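Local coordinates for putative NADP oxidoreductase BF3122 (Bacteroides fragilis, PDB 3D1L) that probably binds NADP in a Rossmann-like N-terminal domain and acts as an oxidoreductase, possibly as a dimer, at the interface of chains A and B. Coordinates in Å, arbitrary orientation; residue numbers count along the deposited sequence, not the author numbering. Chains: chain A/B, Putative NADP oxidoreductase BF3122.

The interface of chains A and B. Residues chain A 229, 237, 241, 255; chain B 104, 175-176, 179.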
# COMPACT_ATOMS: atom_id res chain seq x y z
N PRO A 229 -5.50 12.65 -10.72
CA PRO A 229 -5.37 13.42 -11.96
C PRO A 229 -4.38 12.87 -13.01
O PRO A 229 -4.60 13.07 -14.22
CB PRO A 229 -4.91 14.81 -11.47
CG PRO A 229 -4.44 14.64 -10.09
CD PRO A 229 -5.21 13.46 -9.52
N VAL A 237 -5.39 20.29 -13.27
CA VAL A 237 -4.97 20.01 -11.90
C VAL A 237 -3.44 20.00 -11.78
O VAL A 237 -2.86 20.72 -10.96
CB VAL A 237 -5.56 18.67 -11.40
CG1 VAL A 237 -4.97 18.28 -10.06
CG2 VAL A 237 -7.07 18.77 -11.31
N HIS A 241 -0.98 22.29 -9.59
CA HIS A 241 -0.17 21.71 -8.53
C HIS A 241 1.33 22.00 -8.70
O HIS A 241 2.00 22.37 -7.74
CB HIS A 241 -0.42 20.20 -8.42
CG HIS A 241 -1.73 19.86 -7.76
ND1 HIS A 241 -2.08 18.57 -7.45
CD2 HIS A 241 -2.75 20.65 -7.35
CE1 HIS A 241 -3.27 18.57 -6.87
NE2 HIS A 241 -3.71 19.82 -6.82
N TYR A 255 6.96 15.53 -8.36
CA TYR A 255 5.53 15.54 -8.70
C TYR A 255 5.34 15.29 -10.18
O TYR A 255 4.51 14.48 -10.59
CB TYR A 255 4.87 16.89 -8.30
CG TYR A 255 3.36 16.90 -8.47
CD1 TYR A 255 2.50 16.83 -7.36
CD2 TYR A 255 2.79 16.95 -9.74
CE1 TYR A 255 1.10 16.83 -7.53
CE2 TYR A 255 1.41 16.94 -9.93
CZ TYR A 255 0.57 16.87 -8.82
OH TYR A 255 -0.79 16.85 -9.03
N SER B 104 -9.74 20.52 -6.63
CA SER B 104 -8.90 21.58 -7.16
C SER B 104 -9.65 22.45 -8.17
O SER B 104 -9.04 23.10 -8.99
CB SER B 104 -7.61 21.00 -7.75
OG SER B 104 -6.70 20.59 -6.73
N HIS B 175 -5.85 18.93 -1.26
CA HIS B 175 -5.80 18.06 -2.41
C HIS B 175 -4.38 17.84 -2.89
O HIS B 175 -4.01 16.72 -3.26
CB HIS B 175 -6.72 18.57 -3.55
CG HIS B 175 -6.82 17.62 -4.71
ND1 HIS B 175 -7.09 18.04 -6.00
CD2 HIS B 175 -6.66 16.28 -4.79
CE1 HIS B 175 -7.10 17.00 -6.81
NE2 HIS B 175 -6.84 15.92 -6.10
N LEU B 176 -3.56 18.88 -2.88
CA LEU B 176 -2.16 18.70 -3.28
C LEU B 176 -1.45 17.71 -2.38
O LEU B 176 -0.76 16.80 -2.85
CB LEU B 176 -1.40 20.04 -3.33
CG LEU B 176 0.13 19.98 -3.50
CD1 LEU B 176 0.56 19.54 -4.91
CD2 LEU B 176 0.77 21.32 -3.16
N VAL B 179 -2.54 14.21 -3.08
CA VAL B 179 -1.99 13.53 -4.26
C VAL B 179 -0.71 12.77 -3.86
O VAL B 179 -0.52 11.60 -4.26
CB VAL B 179 -1.74 14.49 -5.47
CG1 VAL B 179 -0.93 13.77 -6.56
CG2 VAL B 179 -3.05 15.01 -6.04
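A:His241, on helix 235-244, lies against helix 168-198 of the partner chain, where B:Leu176, B:Val179 and B:His175 meet its imidazole from different directions. The ring is sandwiched: A:Val237 CG1 covers one face from its own chain, and the backbone CA of B:Leu176 sits over the opposite face, both toward the rim. B:Leu176 runs past the histidine in the opposite direction and sets its CD1 methyl 3.7 Å from CG of A:His241. B:Val179 CG2 meets A:His241 CE1 at the ring edge, in plane, also at 3.7 Å. Both ring nitrogens are engaged. A:His241 NE2 shares a hydrogen bond across the interface with the B:Ser104 hydroxyl OG (3.1 Å, 150° at H). Within chain A, A:His241 ND1 pairs with the A:Tyr255 phenol OH at 2.7 Å. Bonds at both nitrogens, either side of CE1, should limit rotation of the ring, although the direction of each is not decided. B:Ser104 OG is itself tied to ND1 of B:His175, so a chain of hydrogen bonds links A:Tyr255, A:His241, B:Ser104 and B:His175. B:His175, whose chi1 of -174° swings CG away from the backbone N, presents a ring face to CE1 of A:His241; the two imidazoles stand edge-to-face, their planes 74° apart. A:Tyr255 reaches over from helix 249-264 and touches B:Val179 CG1 and B:Leu176 CD1 with the CE1 side of its phenol ring. A:Val237 CG1 lies 4.1 Å from B:His175 CE1, a looser approach than those on A:His241. Packing thins at the loop residue A:Pro229, which loses little surface to chain B. This patch and its symmetry twin belong to a two-fold interface that may represent the functional dimer. At the loose margin, CG of the A:Pro229 ring stops 4.3 Å from B:Val179 CG2, the same methyl that abuts the histidine edge.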